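Local coordinates for amidase, hydantoinase/carbamoylase family (Paraburkholderia phymatum, PDB 6C0D), which probably hydrolyses N-carbamoyl-L-amino acids as a zinc-dependent, homodimeric amidase of the peptidase M20 family, at residues 49-54 against 130-135; 200-205 against 264-269; 350-355 against 409-414. All coordinates share one frame; numbering follows the deposited sequence. Where two conformers were deposited one is given.

Interaction 1: residues 49-54 against 130-135; sequences DARRWL and SWIDEE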
loop_
_atom_site.group_PDB
_atom_site.type_symbol
_atom_site.label_atom_id
_atom_site.label_comp_id
_atom_site.label_asym_id
_atom_site.label_seq_id
_atom_site.Cartn_x
_atom_site.Cartn_y
_atom_site.Cartn_z
ATOM N N ASP A 49 -6.212 -30.283 -25.070
ATOM C CA ASP A 49 -7.403 -31.094 -25.316
ATOM C C ASP A 49 -8.464 -30.290 -26.052
ATOM O O ASP A 49 -9.066 -30.765 -27.024
ATOM C CB ASP A 49 -7.978 -31.616 -23.996
ATOM C CG ASP A 49 -7.196 -32.769 -23.420
ATOM O OD1 ASP A 49 -6.472 -33.463 -24.170
ATOM O OD2 ASP A 49 -7.322 -32.987 -22.198
ATOM N N ALA A 50 -8.703 -29.058 -25.595
ATOM C CA ALA A 50 -9.685 -28.197 -26.239
ATOM C C ALA A 50 -9.277 -27.862 -27.666
ATOM O O ALA A 50 -10.130 -27.746 -28.554
ATOM C CB ALA A 50 -9.865 -26.921 -25.422
ATOM N N ARG A 51 -7.973 -27.698 -27.903
ATOM C CA ARG A 51 -7.499 -27.381 -29.246
ATOM C C ARG A 51 -7.684 -28.560 -30.190
ATOM O O ARG A 51 -8.034 -28.374 -31.360
ATOM C CB ARG A 51 -6.035 -26.946 -29.199
ATOM C CG ARG A 51 -5.885 -25.572 -28.583
ATOM C CD ARG A 51 -4.457 -24.979 -28.532
ATOM N NE ARG A 51 -4.595 -23.844 -27.638
ATOM C CZ ARG A 51 -4.928 -22.613 -28.012
ATOM N NH1 ARG A 51 -5.040 -22.286 -29.301
ATOM N NH2 ARG A 51 -5.120 -21.692 -27.079
ATOM N N ARG A 52 -7.451 -29.781 -29.706
ATOM C CA ARG A 52 -7.704 -30.944 -30.547
ATOM C C ARG A 52 -9.184 -31.054 -30.888
ATOM O O ARG A 52 -9.545 -31.325 -32.041
ATOM C CB ARG A 52 -7.198 -32.208 -29.856
ATOM C CG ARG A 52 -5.685 -32.263 -29.783
ATOM C CD ARG A 52 -5.187 -33.424 -28.941
ATOM N NE ARG A 52 -3.730 -33.463 -28.959
ATOM C CZ ARG A 52 -2.987 -33.978 -27.989
ATOM N NH1 ARG A 52 -3.568 -34.491 -26.910
ATOM N NH2 ARG A 52 -1.667 -33.971 -28.093
ATOM N N TRP A 53 -10.059 -30.825 -29.904
ATOM C CA TRP A 53 -11.489 -30.829 -30.185
ATOM C C TRP A 53 -11.832 -29.766 -31.220
ATOM O O TRP A 53 -12.542 -30.035 -32.197
ATOM C CB TRP A 53 -12.287 -30.607 -28.898
ATOM C CG TRP A 53 -13.740 -30.339 -29.171
ATOM C CD1 TRP A 53 -14.721 -31.269 -29.387
ATOM C CD2 TRP A 53 -14.373 -29.057 -29.276
ATOM N NE1 TRP A 53 -15.920 -30.643 -29.625
ATOM C CE2 TRP A 53 -15.736 -29.286 -29.557
ATOM C CE3 TRP A 53 -13.923 -27.739 -29.150
ATOM C CZ2 TRP A 53 -16.652 -28.246 -29.721
ATOM C CZ3 TRP A 53 -14.839 -26.703 -29.308
ATOM C CH2 TRP A 53 -16.185 -26.965 -29.593
ATOM N N LEU A 54 -11.307 -28.555 -31.032
ATOM C CA LEU A 54 -11.606 -27.463 -31.951
ATOM C C LEU A 54 -11.136 -27.780 -33.366
ATOM O O LEU A 54 -11.845 -27.508 -34.344
ATOM C CB LEU A 54 -10.957 -26.178 -31.453
ATOM C CG LEU A 54 -11.187 -24.972 -32.344
ATOM C CD1 LEU A 54 -12.684 -24.630 -32.380
ATOM C CD2 LEU A 54 -10.355 -23.800 -31.845
ATOM N N SER A 130 -7.885 -19.686 -33.641
ATOM C CA SER A 130 -7.688 -19.454 -32.208
ATOM C C SER A 130 -6.204 -19.171 -31.998
ATOM O O SER A 130 -5.389 -20.102 -31.984
ATOM C CB SER A 130 -8.145 -20.644 -31.363
ATOM O OG SER A 130 -7.794 -20.440 -29.997
ATOM N N TRP A 131 -5.850 -17.893 -31.849
ATOM C CA TRP A 131 -4.449 -17.520 -31.670
ATOM C C TRP A 131 -3.968 -17.929 -30.287
ATOM O O TRP A 131 -4.615 -17.614 -29.286
ATOM C CB TRP A 131 -4.267 -16.013 -31.835
ATOM C CG TRP A 131 -4.974 -15.427 -33.013
ATOM C CD1 TRP A 131 -6.025 -14.546 -32.992
ATOM C CD2 TRP A 131 -4.695 -15.687 -34.394
ATOM N NE1 TRP A 131 -6.399 -14.228 -34.281
ATOM C CE2 TRP A 131 -5.606 -14.921 -35.159
ATOM C CE3 TRP A 131 -3.751 -16.487 -35.062
ATOM C CZ2 TRP A 131 -5.604 -14.928 -36.551
ATOM C CZ3 TRP A 131 -3.760 -16.508 -36.451
ATOM C CH2 TRP A 131 -4.679 -15.731 -37.180
ATOM N N ILE A 132 -2.810 -18.595 -30.219
ATOM C CA ILE A 132 -2.297 -19.069 -28.933
ATOM C C ILE A 132 -1.905 -17.888 -28.048
ATOM O O ILE A 132 -1.388 -16.869 -28.524
ATOM C CB ILE A 132 -1.102 -20.028 -29.147
ATOM C CG1 ILE A 132 -0.649 -20.675 -27.828
ATOM C CG2 ILE A 132 0.090 -19.292 -29.775
ATOM C CD1 ILE A 132 -1.684 -21.607 -27.213
ATOM N N ASP A 133 -2.180 -18.019 -26.746
ATOM C CA ASP A 133 -1.606 -17.184 -25.680
ATOM C C ASP A 133 -1.847 -15.687 -25.869
ATOM O O ASP A 133 -0.962 -14.858 -25.637
ATOM C CB ASP A 133 -0.108 -17.459 -25.492
ATOM C CG ASP A 133 0.325 -17.281 -24.040
ATOM O OD1 ASP A 133 -0.563 -17.384 -23.163
ATOM O OD2 ASP A 133 1.527 -17.032 -23.765
ATOM N N GLU A 134 -3.080 -15.329 -26.211
ATOM C CA GLU A 134 -3.448 -13.919 -26.141
ATOM C C GLU A 134 -3.272 -13.385 -24.722
ATOM O O GLU A 134 -2.885 -12.229 -24.533
ATOM C CB GLU A 134 -4.889 -13.728 -26.616
ATOM C CG GLU A 134 -5.345 -12.285 -26.731
ATOM C CD GLU A 134 -5.830 -11.710 -25.411
ATOM O OE1 GLU A 134 -6.123 -12.492 -24.474
ATOM O OE2 GLU A 134 -5.892 -10.468 -25.304
ATOM N N GLU A 135 -3.543 -14.217 -23.712
ATOM C CA GLU A 135 -3.504 -13.782 -22.320
ATOM C C GLU A 135 -2.097 -13.748 -21.742
ATOM O O GLU A 135 -1.918 -13.248 -20.627
ATOM C CB GLU A 135 -4.396 -14.689 -21.461
ATOM C CG GLU A 135 -5.852 -14.763 -21.952
ATOM C CD GLU A 135 -6.686 -13.561 -21.525
ATOM O OE1 GLU A 135 -6.106 -12.581 -21.002
ATOM O OE2 GLU A 135 -7.928 -13.607 -21.702
HETATM O O HOH W 1 -5.681 -19.209 -27.567
#
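This is a buried helix-to-loop contact, part polar and part nonpolar, in which R51 of helix 45-60 meets S130 and I132 just where strand 125-130 ends, seating the helix against the loop leading to the metal site. The R51 chain runs extended from CG to NE and carries its guanidinium to both residues. Over one face of that flat group lies the CD1 methyl of I132, 3.4 Å from R51 NH2 and displaced toward the rim, with the two side chains crossing at about a right angle. With CG1 anti to the backbone N (chi1 -173°), the branch of I132 that ends in CD1 points at the arginine. Polar contact with S130 is looser: R51 NH1 gives S130 OG a weak hydrogen bond of 3.4 Å, bent to 126° at the hydrogen. A water makes the firmer link, accepting from R51 NH2 at 2.6 Å in the guanidinium plane and donating to W131 O, also at 2.6 Å. In the M20 catalytic domain, loops at the ends of the central strands bring together the metal ligands; this one continues to E135, a predicted zinc ligand, and the side chain of S130 is about 5 Å from that of H89, which binds the zinc. The main partners of the polar groups are D47, salt-bridged to R51 NE, and S90, whose hydroxyl is hydrogen-bonded to S130 OG. One turn along the helix, L54 CD2 rests 3.9 Å from S130 CB.

Interaction 2: residues 200-205 against 264-269; sequences GGRLEA and DADTVW. With EDO (1,2-ethanediol), chain F.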
loop_
_atom_site.group_PDB
_atom_site.type_symbol
_atom_site.label_atom_id
_atom_site.label_comp_id
_atom_site.label_asym_id
_atom_site.label_seq_id
_atom_site.Cartn_x
_atom_site.Cartn_y
_atom_site.Cartn_z
ATOM N N GLY A 200 -16.922 -4.737 -19.505
ATOM C CA GLY A 200 -16.471 -3.533 -18.818
ATOM C C GLY A 200 -17.584 -2.570 -18.457
ATOM O O GLY A 200 -17.599 -2.009 -17.355
ATOM N N GLY A 201 -18.518 -2.348 -19.378
ATOM C CA GLY A 201 -19.705 -1.623 -18.988
ATOM C C GLY A 201 -20.303 -0.637 -19.970
ATOM O O GLY A 201 -21.490 -0.339 -19.843
ATOM N N ARG A 202 -19.536 -0.117 -20.933
ATOM C CA ARG A 202 -20.075 0.923 -21.812
ATOM C C ARG A 202 -21.253 0.396 -22.620
ATOM O O ARG A 202 -22.335 0.998 -22.638
ATOM C CB ARG A 202 -18.991 1.464 -22.737
ATOM C CG ARG A 202 -19.519 2.357 -23.865
ATOM C CD ARG A 202 -19.997 3.711 -23.360
ATOM N NE ARG A 202 -18.901 4.666 -23.220
ATOM C CZ ARG A 202 -18.920 5.724 -22.409
ATOM N NH1 ARG A 202 -17.869 6.532 -22.349
ATOM N NH2 ARG A 202 -19.981 5.966 -21.645
ATOM N N LEU A 203 -21.074 -0.745 -23.265
ATOM C CA LEU A 203 -22.181 -1.374 -23.960
ATOM C C LEU A 203 -23.324 -1.671 -22.995
ATOM O O LEU A 203 -24.479 -1.308 -23.253
ATOM C CB LEU A 203 -21.655 -2.627 -24.662
ATOM C CG LEU A 203 -22.361 -3.142 -25.902
ATOM C CD1 LEU A 203 -22.685 -2.059 -26.918
ATOM C CD2 LEU A 203 -21.556 -4.254 -26.500
ATOM N N GLU A 204 -23.013 -2.255 -21.827
ATOM C CA GLU A 204 -24.050 -2.508 -20.823
ATOM C C GLU A 204 -24.666 -1.215 -20.302
ATOM O O GLU A 204 -25.891 -1.101 -20.186
ATOM C CB GLU A 204 -23.495 -3.320 -19.650
ATOM C CG GLU A 204 -24.466 -3.359 -18.463
ATOM C CD GLU A 204 -23.875 -3.975 -17.207
ATOM O OE1 GLU A 204 -24.085 -5.186 -16.977
ATOM O OE2 GLU A 204 -23.203 -3.247 -16.447
ATOM N N ALA A 205 -23.835 -0.228 -19.955
ATOM C CA ALA A 205 -24.379 1.013 -19.417
ATOM C C ALA A 205 -25.308 1.705 -20.405
ATOM O O ALA A 205 -26.233 2.410 -19.985
ATOM C CB ALA A 205 -23.256 1.967 -19.004
ATOM N N ASP A 264 -11.912 13.499 -23.034
ATOM C CA ASP A 264 -13.327 13.478 -23.385
ATOM C C ASP A 264 -13.981 12.369 -22.560
ATOM O O ASP A 264 -13.354 11.800 -21.662
ATOM C CB ASP A 264 -13.540 13.338 -24.908
ATOM C CG ASP A 264 -13.159 11.979 -25.463
ATOM O OD1 ASP A 264 -12.874 11.020 -24.710
ATOM O OD2 ASP A 264 -13.153 11.861 -26.707
ATOM N N ALA A 265 -15.237 12.036 -22.870
ATOM C CA ALA A 265 -15.957 11.094 -22.012
ATOM C C ALA A 265 -15.362 9.693 -22.044
ATOM O O ALA A 265 -15.625 8.901 -21.124
ATOM C CB ALA A 265 -17.440 11.032 -22.407
ATOM N N ASP A 266 -14.559 9.370 -23.063
ATOM C CA ASP A 266 -14.003 8.030 -23.194
ATOM C C ASP A 266 -12.610 7.885 -22.585
ATOM O O ASP A 266 -12.178 6.756 -22.339
ATOM C CB ASP A 266 -13.934 7.607 -24.674
ATOM C CG ASP A 266 -15.314 7.401 -25.304
ATOM O OD1 ASP A 266 -16.312 7.285 -24.564
ATOM O OD2 ASP A 266 -15.388 7.337 -26.552
ATOM N N THR A 267 -11.895 8.982 -22.357
ATOM C CA THR A 267 -10.555 8.896 -21.771
ATOM C C THR A 267 -10.623 8.203 -20.411
ATOM O O THR A 267 -11.547 8.453 -19.640
ATOM C CB THR A 267 -9.988 10.306 -21.608
ATOM O OG1 THR A 267 -10.151 11.026 -22.843
ATOM C CG2 THR A 267 -8.494 10.280 -21.217
ATOM N N VAL A 268 -9.642 7.330 -20.106
ATOM C CA VAL A 268 -9.577 6.715 -18.776
ATOM C C VAL A 268 -8.196 6.889 -18.162
ATOM O O VAL A 268 -7.175 6.913 -18.858
ATOM C CB VAL A 268 -9.960 5.213 -18.772
ATOM C CG1 VAL A 268 -11.461 5.043 -19.113
ATOM C CG2 VAL A 268 -9.058 4.367 -19.695
ATOM N N TRP A 269 -8.173 6.994 -16.828
ATOM C CA TRP A 269 -6.913 6.941 -16.103
ATOM C C TRP A 269 -7.188 6.415 -14.703
ATOM O O TRP A 269 -8.284 6.596 -14.157
ATOM C CB TRP A 269 -6.197 8.301 -16.053
ATOM C CG TRP A 269 -6.884 9.404 -15.258
ATOM C CD1 TRP A 269 -6.618 9.793 -13.949
ATOM C CD2 TRP A 269 -7.896 10.280 -15.737
ATOM N NE1 TRP A 269 -7.421 10.852 -13.606
ATOM C CE2 TRP A 269 -8.209 11.177 -14.687
ATOM C CE3 TRP A 269 -8.588 10.392 -16.959
ATOM C CZ2 TRP A 269 -9.181 12.171 -14.820
ATOM C CZ3 TRP A 269 -9.556 11.393 -17.087
ATOM C CH2 TRP A 269 -9.847 12.256 -16.027
HETATM C C1 EDO F . -12.886 2.696 -22.986
HETATM O O1 EDO F . -11.509 3.071 -22.722
HETATM C C2 EDO F . -13.852 3.280 -21.953
HETATM O O2 EDO F . -14.201 4.630 -22.284
HETATM O O HOH W 2 -16.233 3.997 -23.945
#
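R202, with D266 and A265 opposite it, accounts for all the surface buried here, and the centre of the contact is a salt bridge: R202 NH1 donates to D266 OD1 over 2.8 Å. The bond is bent, 132° at the hydrogen, and OD1 sits 31° out of the guanidinium plane. OD1 is approached nearly along its C-O axis, and the planes of the two groups are turned 51° apart. R202 leaves the first turn of helix 202-206 with CG anti to the backbone N, then bends at chi2 and chi3, which curls its head toward D266. A265 brings its carbonyl O to the guanidinium edge, a close approach of 3.5 Å from R202 NH1. A water accepts from R202 NE at 2.8 Å and donates weakly to D266 OD1, bridging the pair a second time; it also bonds to O2 of a 1,2-ethanediol, probably from the crystallisation liquor, which in turn donates to D266 O at 2.9 Å. The second subunit closes in beside this site, its P237 packing on R202 and its G234 binding the diol. D266 is held in a tight corner, since D264 OD1 accepts from D266 N at 2.9 Å. That bond makes an Asx turn, and D264 to T267 form a type I beta turn, a compact reversal linking helix 244-262 to strand 268-277.

Interaction 3: residues 350-355 against 409-414; sequences ADALAP and AARAAA. With SO4 (sulfate ion), chain D.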
loop_
_atom_site.group_PDB
_atom_site.type_symbol
_atom_site.label_atom_id
_atom_site.label_comp_id
_atom_site.label_asym_id
_atom_site.label_seq_id
_atom_site.Cartn_x
_atom_site.Cartn_y
_atom_site.Cartn_z
ATOM N N ALA A 350 -25.404 -4.393 -38.287
ATOM C CA ALA A 350 -25.984 -4.126 -36.973
ATOM C C ALA A 350 -27.278 -3.343 -37.113
ATOM O O ALA A 350 -28.253 -3.597 -36.396
ATOM C CB ALA A 350 -24.989 -3.356 -36.094
ATOM N N ASP A 351 -27.300 -2.379 -38.034
ATOM C CA ASP A 351 -28.509 -1.596 -38.219
ATOM C C ASP A 351 -29.628 -2.431 -38.831
ATOM O O ASP A 351 -30.809 -2.208 -38.524
ATOM C CB ASP A 351 -28.219 -0.381 -39.094
ATOM C CG ASP A 351 -29.236 0.698 -38.893
ATOM O OD1 ASP A 351 -29.317 1.237 -37.770
ATOM O OD2 ASP A 351 -29.975 0.970 -39.840
ATOM N N ALA A 352 -29.272 -3.392 -39.688
ATOM C CA ALA A 352 -30.262 -4.257 -40.314
ATOM C C ALA A 352 -30.889 -5.204 -39.299
ATOM O O ALA A 352 -32.108 -5.418 -39.307
ATOM C CB ALA A 352 -29.616 -5.055 -41.454
ATOM N N LEU A 353 -30.072 -5.794 -38.428
ATOM C CA LEU A 353 -30.536 -6.873 -37.557
ATOM C C LEU A 353 -30.778 -6.442 -36.119
ATOM O O LEU A 353 -31.541 -7.113 -35.402
ATOM C CB LEU A 353 -29.524 -8.028 -37.570
ATOM C CG LEU A 353 -29.328 -8.615 -38.967
ATOM C CD1 LEU A 353 -28.433 -9.847 -38.847
ATOM C CD2 LEU A 353 -30.661 -8.987 -39.635
ATOM N N ALA A 354 -30.166 -5.339 -35.677
ATOM C CA ALA A 354 -30.371 -4.829 -34.319
ATOM C C ALA A 354 -30.663 -3.330 -34.351
ATOM O O ALA A 354 -29.996 -2.537 -33.689
ATOM C CB ALA A 354 -29.148 -5.148 -33.459
ATOM N N PRO A 355 -31.648 -2.904 -35.144
ATOM C CA PRO A 355 -31.902 -1.470 -35.286
ATOM C C PRO A 355 -32.185 -0.824 -33.938
ATOM O O PRO A 355 -32.933 -1.357 -33.111
ATOM C CB PRO A 355 -33.124 -1.416 -36.219
ATOM C CG PRO A 355 -33.719 -2.758 -36.177
ATOM C CD PRO A 355 -32.587 -3.711 -35.948
ATOM N N ALA A 409 -22.626 -10.735 -36.974
ATOM C CA ALA A 409 -21.297 -11.029 -37.514
ATOM C C ALA A 409 -21.377 -11.828 -38.814
ATOM O O ALA A 409 -20.611 -11.575 -39.757
ATOM C CB ALA A 409 -20.457 -11.783 -36.478
ATOM N N ALA A 410 -22.297 -12.794 -38.885
ATOM C CA ALA A 410 -22.432 -13.602 -40.101
ATOM C C ALA A 410 -22.912 -12.767 -41.284
ATOM O O ALA A 410 -22.452 -12.964 -42.423
ATOM C CB ALA A 410 -23.401 -14.764 -39.855
ATOM N N ARG A 411 -23.888 -11.882 -41.046
ATOM C CA ARG A 411 -24.359 -11.008 -42.116
ATOM C C ARG A 411 -23.242 -10.089 -42.599
ATOM O O ARG A 411 -23.010 -9.967 -43.809
ATOM C CB ARG A 411 -25.568 -10.192 -41.652
ATOM C CG ARG A 411 -26.135 -9.266 -42.729
ATOM C CD ARG A 411 -27.323 -8.444 -42.210
ATOM N NE ARG A 411 -27.760 -7.424 -43.168
ATOM C CZ ARG A 411 -28.819 -7.564 -43.959
ATOM N NH1 ARG A 411 -29.552 -8.664 -43.880
ATOM N NH2 ARG A 411 -29.165 -6.599 -44.798
ATOM N N ALA A 412 -22.531 -9.451 -41.675
ATOM C CA ALA A 412 -21.400 -8.613 -42.062
ATOM C C ALA A 412 -20.331 -9.421 -42.793
ATOM O O ALA A 412 -19.735 -8.937 -43.761
ATOM C CB ALA A 412 -20.795 -7.960 -40.819
ATOM N N ALA A 413 -20.041 -10.629 -42.311
ATOM C CA ALA A 413 -19.021 -11.453 -42.960
ATOM C C ALA A 413 -19.411 -11.757 -44.393
ATOM O O ALA A 413 -18.557 -11.749 -45.289
ATOM C CB ALA A 413 -18.813 -12.763 -42.204
ATOM N N ALA A 414 -20.691 -12.048 -44.626
ATOM C CA ALA A 414 -21.157 -12.289 -45.992
ATOM C C ALA A 414 -20.894 -11.079 -46.880
ATOM O O ALA A 414 -20.479 -11.226 -48.039
ATOM C CB ALA A 414 -22.654 -12.624 -45.992
HETATM S S SO4 D . -28.067 -3.283 -45.756
HETATM O O1 SO4 D . -28.252 -1.919 -45.269
HETATM O O2 SO4 D . -28.847 -4.212 -44.940
HETATM O O3 SO4 D . -28.505 -3.358 -47.148
HETATM O O4 SO4 D . -26.651 -3.636 -45.675
#
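R411 lies across the end of helix 340-353 like a bar, its aliphatic part meeting L353 and its flat head meeting A352. The chain leaves helix 399-419 with CG anti to the backbone N (chi1 -179°) and stays extended to NE, which is why successive parts of it can touch successive residues of the neighbouring helix. At the middle of the bar, R411 CD is 3.8 Å from both CG and CD1 of L353, and the two side chains run obliquely to one another. Farther out, the methyl of A352 sits over one face of the guanidinium, 3.3 Å above its plane and offset toward the rim; its CB is 3.5 Å from R411 NE. The N-H groups point outward in the plane, at the edge. There a sulfate, probably from the crystallisation liquor, lies with its sulfur near the guanidinium plane. The modelled separation of R411 NH2 and sulfate O2 is too short to be taken literally, and R411 was built in two conformers, so the details of that bond are doubtful. F13 adds a cation-pi interaction to the same arginine. Beside it A412 packs on L346 and A349 of helix 340-353, on this side of the catalytic domain. The arginine side chain is used at both its ends: methylenes and methyls make the interhelical contact, and the charged end can meet an anion at the surface.

Overall arrangement
The three contacts illustrate how one residue type, arginine, is used according to its place in the fold. Interaction 1 is buried and close to the metal site, and there a water, a weak hydrogen bond and a methyl over the guanidinium join a helix to a loop. Interactions 2 and 3 are at the surface and away from the annotated sites. Interaction 2 is mainly ionic, pairing a short helix with a turn beside the second subunit, whereas interaction 3 joins two helices through nonpolar contacts. They share no helix or strand and do not touch: interactions 2 and 3 come nearest, about 10 Å between closest atoms, while interactions 1 and 2 lie on opposite sides of the chain's centre.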